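Local structure of aminotransferase, class I and II (Erwinia tasmaniensis, 5Z0Q) at residues A[117-122]-A[153-158]; A[167-172]-A[191-196]; A[349-354]-A[379-384]; A[363-368]-A[372-377]. The protein belongs to the class I and II aminotransferases and binds pyridoxal-5'-phosphate in a fold of the PLP-dependent aminotransferase type. All coordinates share one frame; numbering follows the deposited sequence.

All four contacts are buried and apolar where they cross, and they form two pairs. Contacts 1 and 2 share the large mixed sheet, where strands 117-122 and 166-172 lie side by side. Their centres are about 8 Å apart. Contacts 3 and 4 share helix 371-385, and their strands, 349-353 and 362-364, are neighbours in the smaller sheet. Their centres are also about 8 Å apart. The first pair is mainly aliphatic, with one ring, F193. The second relies more on phenylalanine and adds a methionine. Contact 1 packs a loop on a strand, whereas contacts 2 and 3 pack a helix on one. Polar and charged groups gather on the outer sides, most clearly along the helices.

Contact 1: A[117-122]-A[153-158]; sequences STVSAT and LDLDSH
D154 O, the carbonyl oxygen between the touching residues L153 and L155, is gripped by three donors. S157 OG lies 2.7 Å from D154 O, and S157 N lies 3.2 Å from it. H158 ND1 is the third, 3.1 Å from D154 O with an N-H...O angle of 147° and the acceptor near the imidazole plane. These bonds fold 153-158 into a short turn, helped by H158 N bonding to L155 O.

The turn presents two leucines to strand 117-122. L153 CD1 meets A121 CB at 3.9 Å. L155 CD2 meets V119 CG1 at 4.1 Å. V119 holds this methyl anti to its own backbone N (chi1 -171°). The V119 and L155 side chains pass each other in opposite directions. Between the two touching strand residues, S120 points away and bonds to H139.

The loop after edge strand 151-152 thus packs on an inner strand of the large mixed sheet, in the large domain of the aminotransferase fold. F193 and L169 also pack on L155, so L155 touches both the sheet and helix 184-197. D156 forms a salt bridge to R196 of that helix. Local bonds hold D154 O and L155 O inside the turn, and the tie to the strand is purely apolar.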
loop_
_atom_site.group_PDB
_atom_site.type_symbol
_atom_site.label_atom_id
_atom_site.label_comp_id
_atom_site.label_asym_id
_atom_site.label_seq_id
_atom_site.Cartn_x
_atom_site.Cartn_y
_atom_site.Cartn_z
ATOM N N SER A 117 17.124 11.027 18.409
ATOM C CA SER A 117 17.855 10.495 17.270
ATOM C C SER A 117 17.691 8.983 17.189
ATOM O O SER A 117 17.163 8.335 18.097
ATOM C CB SER A 117 19.344 10.856 17.355
ATOM O OG SER A 117 19.963 10.231 18.465
ATOM N N THR A 118 18.161 8.425 16.074
ATOM C CA THR A 118 18.160 6.991 15.839
ATOM C C THR A 118 19.594 6.489 15.722
ATOM O O THR A 118 20.517 7.245 15.404
ATOM C CB THR A 118 17.380 6.628 14.568
ATOM O OG1 THR A 118 18.020 7.215 13.428
ATOM C CG2 THR A 118 15.949 7.134 14.654
ATOM N N VAL A 119 19.773 5.196 15.988
ATOM C CA VAL A 119 21.073 4.541 15.902
ATOM C C VAL A 119 20.938 3.304 15.029
ATOM O O VAL A 119 19.981 2.535 15.171
ATOM C CB VAL A 119 21.621 4.153 17.292
ATOM C CG1 VAL A 119 23.060 3.669 17.179
ATOM C CG2 VAL A 119 21.522 5.318 18.249
ATOM N N SER A 120 21.899 3.110 14.130
ATOM C CA SER A 120 21.947 1.914 13.304
ATOM C C SER A 120 23.396 1.654 12.917
ATOM O O SER A 120 24.305 2.402 13.286
ATOM C CB SER A 120 21.062 2.054 12.062
ATOM O OG SER A 120 21.691 2.863 11.083
ATOM N N ALA A 121 23.604 0.579 12.168
ATOM C CA ALA A 121 24.919 0.253 11.646
ATOM C C ALA A 121 25.122 0.913 10.286
ATOM O O ALA A 121 24.176 1.375 9.644
ATOM C CB ALA A 121 25.096 -1.261 11.529
ATOM N N THR A 122 26.384 0.963 9.858
ATOM C CA THR A 122 26.729 1.419 8.522
ATOM C C THR A 122 27.843 0.504 8.022
ATOM O O THR A 122 28.808 0.244 8.765
ATOM C CB THR A 122 27.163 2.890 8.479
ATOM O OG1 THR A 122 27.686 3.201 7.181
ATOM C CG2 THR A 122 28.213 3.185 9.538
ATOM N N LEU A 153 29.068 -6.018 14.506
ATOM C CA LEU A 153 28.651 -4.720 15.019
ATOM C C LEU A 153 29.066 -4.594 16.477
ATOM O O LEU A 153 28.781 -5.483 17.287
ATOM C CB LEU A 153 27.138 -4.538 14.879
ATOM C CG LEU A 153 26.558 -3.242 15.449
ATOM C CD1 LEU A 153 27.191 -2.028 14.786
ATOM C CD2 LEU A 153 25.048 -3.220 15.287
ATOM N N ASP A 154 29.733 -3.492 16.808
ATOM C CA ASP A 154 30.229 -3.228 18.158
ATOM C C ASP A 154 29.641 -1.897 18.621
ATOM O O ASP A 154 30.324 -0.871 18.635
ATOM C CB ASP A 154 31.768 -3.216 18.178
ATOM C CG ASP A 154 32.336 -3.278 19.582
ATOM O OD1 ASP A 154 31.547 -3.425 20.539
ATOM O OD2 ASP A 154 33.573 -3.183 19.725
ATOM N N LEU A 155 28.359 -1.921 18.997
ATOM C CA LEU A 155 27.701 -0.705 19.466
ATOM C C LEU A 155 28.310 -0.197 20.767
ATOM O O LEU A 155 28.265 1.008 21.041
ATOM C CB LEU A 155 26.203 -0.955 19.649
ATOM C CG LEU A 155 25.361 -1.131 18.383
ATOM C CD1 LEU A 155 23.989 -1.691 18.726
ATOM C CD2 LEU A 155 25.231 0.191 17.637
ATOM N N ASP A 156 28.884 -1.093 21.573
ATOM C CA ASP A 156 29.451 -0.680 22.852
ATOM C C ASP A 156 30.692 0.182 22.667
ATOM O O ASP A 156 31.015 0.995 23.540
ATOM C CB ASP A 156 29.777 -1.910 23.698
ATOM C CG ASP A 156 28.653 -2.931 23.698
ATOM O OD1 ASP A 156 28.466 -3.605 22.662
ATOM O OD2 ASP A 156 27.956 -3.055 24.728
ATOM N N SER A 157 31.396 0.027 21.547
ATOM C CA SER A 157 32.562 0.849 21.251
ATOM C C SER A 157 32.192 2.231 20.723
ATOM O O SER A 157 33.084 2.985 20.322
ATOM C CB SER A 157 33.471 0.136 20.247
ATOM O OG SER A 157 32.851 0.033 18.977
ATOM N N HIS A 158 30.901 2.575 20.709
ATOM C CA HIS A 158 30.443 3.896 20.294
ATOM C C HIS A 158 29.708 4.619 21.417
ATOM O O HIS A 158 28.882 5.498 21.149
ATOM C CB HIS A 158 29.553 3.794 19.055
ATOM C CG HIS A 158 30.281 3.361 17.820
ATOM N ND1 HIS A 158 30.760 2.079 17.650
ATOM C CD2 HIS A 158 30.618 4.040 16.699
ATOM C CE1 HIS A 158 31.357 1.988 16.475
ATOM N NE2 HIS A 158 31.285 3.164 15.878
#

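Contact 2: A[167-172]-A[191-196]; sequences KLLLLC and LRFAQR
L169 makes the whole of the direct apolar contact, through one methyl. L169 CD2 lies 4.4 Å from F193 CD2. The same L169 CD2 lies 4.4 Å from A194 CB. The methyl comes to the edge of the F193 ring, near the ring plane, and does not sit over its face. L169 carries CG anti to the backbone N (chi1 173°), which sends the branch out from the strand to the helix. F193 and A194 are consecutive on the helix and both direct their CB atoms to the strand. Both contacts are loose, and strand and helix meet here through a small patch. V119 and L155 also pack on L169, so the patch is part of a wider apolar layer.

Backbone bonding stays within each element or within the sheet. Q195 N bonds to L191 O at 3.0 Å, and R196 N bonds to R192 O at 3.0 Å, as in a regular helix. The strand pairs on one edge with 117-122 and on the other with 200-204.

Charged groups keep to the outer side of the helix. R192 is exposed there. R196 NE forms a salt bridge with E159.

C172, at the end of the strand segment, touches the bound pyridoxal-5'-phosphate. The F193-A194 patch lies farther back along the strand and does not touch it. Strand 166-172, helix 184-197 and strand 200-204 form a beta-alpha-beta crossover with parallel strands, a unit typical of the large domain of PLP-dependent aminotransferases.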
loop_
_atom_site.group_PDB
_atom_site.type_symbol
_atom_site.label_atom_id
_atom_site.label_comp_id
_atom_site.label_asym_id
_atom_site.label_seq_id
_atom_site.Cartn_x
_atom_site.Cartn_y
_atom_site.Cartn_z
ATOM N N LYS A 167 17.140 7.327 20.917
ATOM C CA LYS A 167 15.856 6.812 21.379
ATOM C C LYS A 167 15.468 5.505 20.695
ATOM O O LYS A 167 14.902 4.613 21.335
ATOM C CB LYS A 167 14.766 7.863 21.158
ATOM C CG LYS A 167 13.372 7.435 21.595
ATOM C CD LYS A 167 13.334 7.064 23.068
ATOM C CE LYS A 167 11.962 7.346 23.665
ATOM N NZ LYS A 167 10.859 6.808 22.819
ATOM N N LEU A 168 15.760 5.378 19.403
ATOM C CA LEU A 168 15.325 4.234 18.609
ATOM C C LEU A 168 16.536 3.567 17.977
ATOM O O LEU A 168 17.286 4.209 17.235
ATOM C CB LEU A 168 14.324 4.665 17.535
ATOM C CG LEU A 168 13.756 3.574 16.627
ATOM C CD1 LEU A 168 13.071 2.491 17.442
ATOM C CD2 LEU A 168 12.792 4.174 15.615
ATOM N N LEU A 169 16.720 2.280 18.264
ATOM C CA LEU A 169 17.812 1.492 17.707
ATOM C C LEU A 169 17.289 0.684 16.527
ATOM O O LEU A 169 16.363 -0.119 16.680
ATOM C CB LEU A 169 18.415 0.568 18.765
ATOM C CG LEU A 169 19.465 -0.426 18.265
ATOM C CD1 LEU A 169 20.685 0.304 17.723
ATOM C CD2 LEU A 169 19.862 -1.396 19.365
ATOM N N LEU A 170 17.886 0.890 15.355
ATOM C CA LEU A 170 17.476 0.214 14.129
ATOM C C LEU A 170 18.456 -0.918 13.842
ATOM O O LEU A 170 19.615 -0.671 13.492
ATOM C CB LEU A 170 17.415 1.200 12.965
ATOM C CG LEU A 170 16.495 2.410 13.143
ATOM C CD1 LEU A 170 16.524 3.285 11.904
ATOM C CD2 LEU A 170 15.077 1.969 13.451
ATOM N N LEU A 171 17.990 -2.156 13.986
ATOM C CA LEU A 171 18.798 -3.339 13.744
ATOM C C LEU A 171 18.356 -4.032 12.461
ATOM O O LEU A 171 17.273 -3.776 11.928
ATOM C CB LEU A 171 18.711 -4.318 14.919
ATOM C CG LEU A 171 19.244 -3.827 16.265
ATOM C CD1 LEU A 171 19.136 -4.928 17.308
ATOM C CD2 LEU A 171 20.680 -3.345 16.130
ATOM N N CYS A 172 19.216 -4.925 11.974
ATOM C CA CYS A 172 18.952 -5.656 10.738
ATOM C C CYS A 172 19.603 -7.026 10.863
ATOM O O CYS A 172 20.828 -7.139 10.779
ATOM C CB CYS A 172 19.489 -4.895 9.527
ATOM S SG CYS A 172 19.095 -5.630 7.925
ATOM N N LEU A 191 21.229 -6.159 22.927
ATOM C CA LEU A 191 20.146 -5.957 23.881
ATOM C C LEU A 191 20.629 -5.194 25.109
ATOM O O LEU A 191 19.941 -4.287 25.592
ATOM C CB LEU A 191 19.545 -7.301 24.289
ATOM C CG LEU A 191 18.487 -7.248 25.391
ATOM C CD1 LEU A 191 17.332 -6.347 24.983
ATOM C CD2 LEU A 191 17.988 -8.646 25.732
ATOM N N ARG A 192 21.809 -5.548 25.627
ATOM C CA ARG A 192 22.349 -4.832 26.777
ATOM C C ARG A 192 22.665 -3.384 26.433
ATOM O O ARG A 192 22.562 -2.504 27.295
ATOM C CB ARG A 192 23.594 -5.548 27.309
ATOM C CG ARG A 192 23.280 -6.838 28.053
ATOM C CD ARG A 192 24.519 -7.467 28.678
ATOM N NE ARG A 192 25.013 -8.606 27.905
ATOM C CZ ARG A 192 26.148 -8.607 27.212
ATOM N NH1 ARG A 192 26.922 -7.530 27.199
ATOM N NH2 ARG A 192 26.513 -9.690 26.539
ATOM N N PHE A 193 23.040 -3.114 25.180
ATOM C CA PHE A 193 23.247 -1.734 24.756
ATOM C C PHE A 193 21.935 -0.961 24.743
ATOM O O PHE A 193 21.897 0.218 25.115
ATOM C CB PHE A 193 23.902 -1.703 23.375
ATOM C CG PHE A 193 24.054 -0.322 22.803
ATOM C CD1 PHE A 193 25.097 0.497 23.203
ATOM C CD2 PHE A 193 23.162 0.154 21.856
ATOM C CE1 PHE A 193 25.243 1.767 22.675
ATOM C CE2 PHE A 193 23.303 1.424 21.325
ATOM C CZ PHE A 193 24.345 2.230 21.735
ATOM N N ALA A 194 20.847 -1.610 24.320
ATOM C CA ALA A 194 19.551 -0.942 24.302
ATOM C C ALA A 194 19.051 -0.664 25.714
ATOM O O ALA A 194 18.447 0.383 25.968
ATOM C CB ALA A 194 18.536 -1.785 23.529
ATOM N N GLN A 195 19.300 -1.584 26.649
ATOM C CA GLN A 195 18.828 -1.395 28.017
ATOM C C GLN A 195 19.636 -0.323 28.742
ATOM O O GLN A 195 19.068 0.514 29.453
ATOM C CB GLN A 195 18.892 -2.717 28.780
ATOM C CG GLN A 195 18.018 -3.814 28.197
ATOM C CD GLN A 195 18.318 -5.172 28.797
ATOM O OE1 GLN A 195 19.274 -5.329 29.556
ATOM N NE2 GLN A 195 17.500 -6.163 28.460
ATOM N N ARG A 196 20.960 -0.338 28.574
ATOM C CA ARG A 196 21.810 0.641 29.244
ATOM C C ARG A 196 21.457 2.067 28.837
ATOM O O ARG A 196 21.610 2.998 29.635
ATOM C CB ARG A 196 23.279 0.338 28.946
ATOM C CG ARG A 196 24.268 1.379 29.448
ATOM C CD ARG A 196 25.710 0.888 29.354
ATOM N NE ARG A 196 26.071 0.439 28.010
ATOM C CZ ARG A 196 26.143 -0.836 27.639
ATOM N NH1 ARG A 196 25.877 -1.799 28.512
ATOM N NH2 ARG A 196 26.477 -1.150 26.395
#

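Contact 3: A[349-354]-A[379-384]; sequences LGFSSG and QRMTRA
L349 packs on R380 and M381 where helix 371-385 covers the five-stranded mixed sheet of the small domain of this aminotransferase fold. The short helix segment runs steeply across the strand. Their axes come within 10.4 Å, and their directions differ by 102°.

The tight part centres on the two methyls of L349. L349 CD1 meets M381 CG at 3.6 Å, and the two side chains cross at about a right angle. L349 CD2 lies 3.7 Å from R380 CB, and here the side chains run past each other in opposite directions. L349 therefore sits against the base of two successive helix residues. Its first torsion (chi1 -65°) sets CG beside the backbone N, and with chi2 near anti both methyls reach the helix.

Farther along the strand the packing is looser. F351 faces the helix but meets only the thioether end of M381, which approaches the ring obliquely. L349 CB lies over one face of the F351 ring, and F344, F365 and L38 also pack on F351. M381 also packs on L314 and L317 and is buried.

The outer side of the helix is polar. Q379 and R383 are exposed. R380 is divided between the two settings: its CB is part of the apolar patch, while its extended chain carries the guanidinium to G348 O and into a salt bridge with D34.

Back in the interior, M381 bends at its last torsion (chi3 56°), and its SD lies 4.2 Å from F351 CZ.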
loop_
_atom_site.group_PDB
_atom_site.type_symbol
_atom_site.label_atom_id
_atom_site.label_comp_id
_atom_site.label_asym_id
_atom_site.label_seq_id
_atom_site.Cartn_x
_atom_site.Cartn_y
_atom_site.Cartn_z
ATOM N N LEU A 349 28.282 -4.879 -16.273
ATOM C CA LEU A 349 27.906 -5.427 -14.975
ATOM C C LEU A 349 27.148 -4.366 -14.197
ATOM O O LEU A 349 27.707 -3.313 -13.875
ATOM C CB LEU A 349 29.140 -5.892 -14.198
ATOM C CG LEU A 349 29.893 -7.066 -14.828
ATOM C CD1 LEU A 349 31.314 -7.148 -14.297
ATOM C CD2 LEU A 349 29.149 -8.372 -14.579
ATOM N N GLY A 350 25.881 -4.641 -13.897
ATOM C CA GLY A 350 25.049 -3.693 -13.180
ATOM C C GLY A 350 24.842 -4.052 -11.723
ATOM O O GLY A 350 23.897 -4.769 -11.379
ATOM N N PHE A 351 25.721 -3.555 -10.859
ATOM C CA PHE A 351 25.662 -3.826 -9.432
ATOM C C PHE A 351 24.926 -2.707 -8.706
ATOM O O PHE A 351 24.700 -1.620 -9.242
ATOM C CB PHE A 351 27.073 -3.984 -8.855
ATOM C CG PHE A 351 27.835 -5.144 -9.419
ATOM C CD1 PHE A 351 27.174 -6.289 -9.838
ATOM C CD2 PHE A 351 29.215 -5.092 -9.531
ATOM C CE1 PHE A 351 27.878 -7.360 -10.359
ATOM C CE2 PHE A 351 29.926 -6.158 -10.050
ATOM C CZ PHE A 351 29.256 -7.294 -10.465
ATOM N N SER A 352 24.549 -2.990 -7.461
ATOM C CA SER A 352 24.030 -1.963 -6.568
ATOM C C SER A 352 25.199 -1.162 -6.010
ATOM O O SER A 352 26.100 -1.727 -5.381
ATOM C CB SER A 352 23.213 -2.585 -5.439
ATOM O OG SER A 352 21.893 -2.878 -5.860
ATOM N N SER A 353 25.191 0.147 -6.251
ATOM C CA SER A 353 26.265 1.000 -5.766
ATOM C C SER A 353 26.272 1.033 -4.243
ATOM O O SER A 353 25.228 1.214 -3.608
ATOM C CB SER A 353 26.109 2.413 -6.324
ATOM O OG SER A 353 27.137 3.262 -5.842
ATOM N N GLY A 354 27.455 0.850 -3.659
ATOM C CA GLY A 354 27.589 0.903 -2.215
ATOM C C GLY A 354 27.431 2.285 -1.620
ATOM O O GLY A 354 27.281 2.397 -0.398
ATOM N N GLN A 379 32.483 -14.123 -15.573
ATOM C CA GLN A 379 33.440 -13.970 -16.661
ATOM C C GLN A 379 33.599 -12.512 -17.068
ATOM O O GLN A 379 34.700 -12.092 -17.445
ATOM C CB GLN A 379 33.020 -14.823 -17.859
ATOM C CG GLN A 379 34.031 -14.836 -18.997
ATOM C CD GLN A 379 35.415 -15.283 -18.554
ATOM O OE1 GLN A 379 35.561 -16.051 -17.603
ATOM N NE2 GLN A 379 36.441 -14.799 -19.245
ATOM N N ARG A 380 32.523 -11.724 -16.996
ATOM C CA ARG A 380 32.651 -10.291 -17.245
ATOM C C ARG A 380 33.497 -9.614 -16.175
ATOM O O ARG A 380 34.171 -8.618 -16.459
ATOM C CB ARG A 380 31.271 -9.639 -17.326
ATOM C CG ARG A 380 30.454 -10.062 -18.534
ATOM C CD ARG A 380 29.235 -9.173 -18.716
ATOM N NE ARG A 380 28.509 -9.485 -19.943
ATOM C CZ ARG A 380 27.515 -8.751 -20.430
ATOM N NH1 ARG A 380 27.125 -7.655 -19.795
ATOM N NH2 ARG A 380 26.911 -9.110 -21.554
ATOM N N MET A 381 33.473 -10.134 -14.946
ATOM C CA MET A 381 34.359 -9.614 -13.911
ATOM C C MET A 381 35.811 -9.961 -14.207
ATOM O O MET A 381 36.702 -9.117 -14.056
ATOM C CB MET A 381 33.949 -10.158 -12.543
ATOM C CG MET A 381 32.606 -9.657 -12.046
ATOM S SD MET A 381 32.150 -10.389 -10.465
ATOM C CE MET A 381 33.572 -9.953 -9.469
ATOM N N THR A 382 36.069 -11.203 -14.627
ATOM C CA THR A 382 37.423 -11.593 -15.003
ATOM C C THR A 382 37.911 -10.787 -16.201
ATOM O O THR A 382 39.057 -10.324 -16.223
ATOM C CB THR A 382 37.474 -13.091 -15.307
ATOM O OG1 THR A 382 37.110 -13.830 -14.136
ATOM C CG2 THR A 382 38.872 -13.507 -15.744
ATOM N N ARG A 383 37.047 -10.599 -17.200
ATOM C CA ARG A 383 37.435 -9.843 -18.384
ATOM C C ARG A 383 37.678 -8.374 -18.064
ATOM O O ARG A 383 38.503 -7.727 -18.719
ATOM C CB ARG A 383 36.362 -9.984 -19.465
ATOM C CG ARG A 383 36.765 -9.434 -20.825
ATOM C CD ARG A 383 35.670 -9.645 -21.864
ATOM N NE ARG A 383 35.204 -11.030 -21.902
ATOM C CZ ARG A 383 34.014 -11.432 -21.467
ATOM N NH1 ARG A 383 33.158 -10.552 -20.965
ATOM N NH2 ARG A 383 33.677 -12.712 -21.539
ATOM N N ALA A 384 36.985 -7.834 -17.060
ATOM C CA ALA A 384 37.115 -6.418 -16.733
ATOM C C ALA A 384 38.437 -6.112 -16.036
ATOM O O ALA A 384 39.054 -5.073 -16.303
ATOM C CB ALA A 384 35.943 -5.969 -15.859
#

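Contact 4: A[363-368]-A[372-377]; sequences VRFNFG and QLLEEA
L374 pushes one methyl into the corner formed by the F365 ring and F367 CB. The bump is L374 CD1. F365 CE1 lies 3.5 Å from L374 CD1. F367 CB lies 3.9 Å from L374 CD1. The methyl meets the F365 ring obliquely, and the two side chains lie aslant. L374 reaches the corner because its CG is anti to the backbone N (chi1 -180°), which turns the branch to the loop.

A second, smaller bump lies one helical turn on. A377 CB packs on F365 CZ at 3.9 Å. The outer end of F365 is thus received by the shallow surface between L374 and A377. L307 and L38 pack on F365 as well.

F367 offers only the root of its side chain to the helix. With chi1 at 58°, its ring swings away to L307 and R304 of helix 290-313. The bend of the chain here includes an Asx turn. G368 N donates to N366 OD1 at 2.9 Å, with an N-H...O angle of 152°, and N366 ND2 bonds to D42 O.

The chain turns compactly from strand 362-364 into helix 371-385. Beyond the strand it bends and returns as the helix, packed over its own lead-in. The arrangement belongs to the sheet-and-helix small domain typical of class I and II aminotransferases.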
loop_
_atom_site.group_PDB
_atom_site.type_symbol
_atom_site.label_atom_id
_atom_site.label_comp_id
_atom_site.label_asym_id
_atom_site.label_seq_id
_atom_site.Cartn_x
_atom_site.Cartn_y
_atom_site.Cartn_z
ATOM N N VAL A 363 30.368 -2.744 -3.798
ATOM C CA VAL A 363 29.277 -3.003 -4.728
ATOM C C VAL A 363 28.521 -4.230 -4.239
ATOM O O VAL A 363 29.131 -5.204 -3.782
ATOM C CB VAL A 363 29.781 -3.209 -6.174
ATOM C CG1 VAL A 363 30.258 -1.892 -6.768
ATOM C CG2 VAL A 363 30.895 -4.249 -6.213
ATOM N N ARG A 364 27.194 -4.182 -4.321
ATOM C CA ARG A 364 26.367 -5.297 -3.885
ATOM C C ARG A 364 26.080 -6.214 -5.067
ATOM O O ARG A 364 25.595 -5.764 -6.109
ATOM C CB ARG A 364 25.061 -4.805 -3.256
ATOM C CG ARG A 364 24.387 -5.851 -2.375
ATOM C CD ARG A 364 23.122 -5.323 -1.719
ATOM N NE ARG A 364 22.058 -5.085 -2.689
ATOM C CZ ARG A 364 20.802 -4.802 -2.363
ATOM N NH1 ARG A 364 20.447 -4.724 -1.088
ATOM N NH2 ARG A 364 19.897 -4.601 -3.313
ATOM N N PHE A 365 26.385 -7.499 -4.899
ATOM C CA PHE A 365 26.251 -8.496 -5.952
ATOM C C PHE A 365 25.006 -9.336 -5.691
ATOM O O PHE A 365 24.886 -9.962 -4.633
ATOM C CB PHE A 365 27.496 -9.383 -6.011
ATOM C CG PHE A 365 27.648 -10.148 -7.297
ATOM C CD1 PHE A 365 26.776 -11.175 -7.621
ATOM C CD2 PHE A 365 28.679 -9.856 -8.172
ATOM C CE1 PHE A 365 26.919 -11.879 -8.799
ATOM C CE2 PHE A 365 28.827 -10.561 -9.350
ATOM C CZ PHE A 365 27.946 -11.573 -9.663
ATOM N N ASN A 366 24.091 -9.357 -6.655
ATOM C CA ASN A 366 22.873 -10.158 -6.566
ATOM C C ASN A 366 23.106 -11.448 -7.347
ATOM O O ASN A 366 23.012 -11.467 -8.577
ATOM C CB ASN A 366 21.673 -9.384 -7.102
ATOM C CG ASN A 366 20.349 -10.076 -6.816
ATOM O OD1 ASN A 366 20.294 -11.289 -6.610
ATOM N ND2 ASN A 366 19.271 -9.300 -6.804
ATOM N N PHE A 367 23.412 -12.530 -6.632
ATOM C CA PHE A 367 23.548 -13.842 -7.248
ATOM C C PHE A 367 22.281 -14.680 -7.106
ATOM O O PHE A 367 22.345 -15.912 -7.190
ATOM C CB PHE A 367 24.761 -14.585 -6.679
ATOM C CG PHE A 367 24.733 -14.772 -5.186
ATOM C CD1 PHE A 367 24.150 -15.897 -4.624
ATOM C CD2 PHE A 367 25.321 -13.840 -4.347
ATOM C CE1 PHE A 367 24.136 -16.077 -3.253
ATOM C CE2 PHE A 367 25.314 -14.017 -2.975
ATOM C CZ PHE A 367 24.720 -15.136 -2.427
ATOM N N GLY A 368 21.135 -14.036 -6.894
ATOM C CA GLY A 368 19.859 -14.721 -6.915
ATOM C C GLY A 368 19.336 -14.853 -8.330
ATOM O O GLY A 368 18.451 -14.102 -8.752
ATOM N N GLN A 372 23.608 -20.237 -14.894
ATOM C CA GLN A 372 24.144 -19.863 -16.199
ATOM C C GLN A 372 24.357 -18.357 -16.296
ATOM O O GLN A 372 25.333 -17.896 -16.900
ATOM C CB GLN A 372 23.213 -20.349 -17.308
ATOM C CG GLN A 372 23.761 -20.150 -18.711
ATOM C CD GLN A 372 22.745 -20.480 -19.786
ATOM O OE1 GLN A 372 22.210 -19.587 -20.443
ATOM N NE2 GLN A 372 22.476 -21.767 -19.973
ATOM N N LEU A 373 23.455 -17.572 -15.700
ATOM C CA LEU A 373 23.626 -16.124 -15.700
ATOM C C LEU A 373 24.725 -15.690 -14.739
ATOM O O LEU A 373 25.379 -14.666 -14.967
ATOM C CB LEU A 373 22.304 -15.438 -15.349
ATOM C CG LEU A 373 22.286 -13.909 -15.408
ATOM C CD1 LEU A 373 22.708 -13.418 -16.786
ATOM C CD2 LEU A 373 20.913 -13.370 -15.040
ATOM N N LEU A 374 24.946 -16.452 -13.665
ATOM C CA LEU A 374 26.024 -16.117 -12.740
ATOM C C LEU A 374 27.389 -16.345 -13.378
ATOM O O LEU A 374 28.314 -15.550 -13.175
ATOM C CB LEU A 374 25.892 -16.934 -11.455
ATOM C CG LEU A 374 26.964 -16.670 -10.395
ATOM C CD1 LEU A 374 26.908 -15.226 -9.930
ATOM C CD2 LEU A 374 26.815 -17.620 -9.219
ATOM N N GLU A 375 27.532 -17.427 -14.150
ATOM C CA GLU A 375 28.801 -17.698 -14.819
ATOM C C GLU A 375 29.145 -16.598 -15.815
ATOM O O GLU A 375 30.308 -16.191 -15.925
ATOM C CB GLU A 375 28.745 -19.058 -15.517
ATOM C CG GLU A 375 28.589 -20.236 -14.571
ATOM C CD GLU A 375 28.311 -21.536 -15.302
ATOM O OE1 GLU A 375 28.032 -21.486 -16.518
ATOM O OE2 GLU A 375 28.369 -22.606 -14.660
ATOM N N GLU A 376 28.146 -16.100 -16.549
ATOM C CA GLU A 376 28.389 -14.990 -17.463
ATOM C C GLU A 376 28.779 -13.724 -16.712
ATOM O O GLU A 376 29.582 -12.930 -17.214
ATOM C CB GLU A 376 27.152 -14.736 -18.325
ATOM C CG GLU A 376 26.766 -15.904 -19.217
ATOM C CD GLU A 376 25.518 -15.628 -20.034
ATOM O OE1 GLU A 376 24.938 -14.531 -19.886
ATOM O OE2 GLU A 376 25.118 -16.510 -20.823
ATOM N N ALA A 377 28.226 -13.519 -15.515
ATOM C CA ALA A 377 28.606 -12.361 -14.714
ATOM C C ALA A 377 30.033 -12.492 -14.199
ATOM O O ALA A 377 30.795 -11.517 -14.210
ATOM C CB ALA A 377 27.630 -12.185 -13.552
#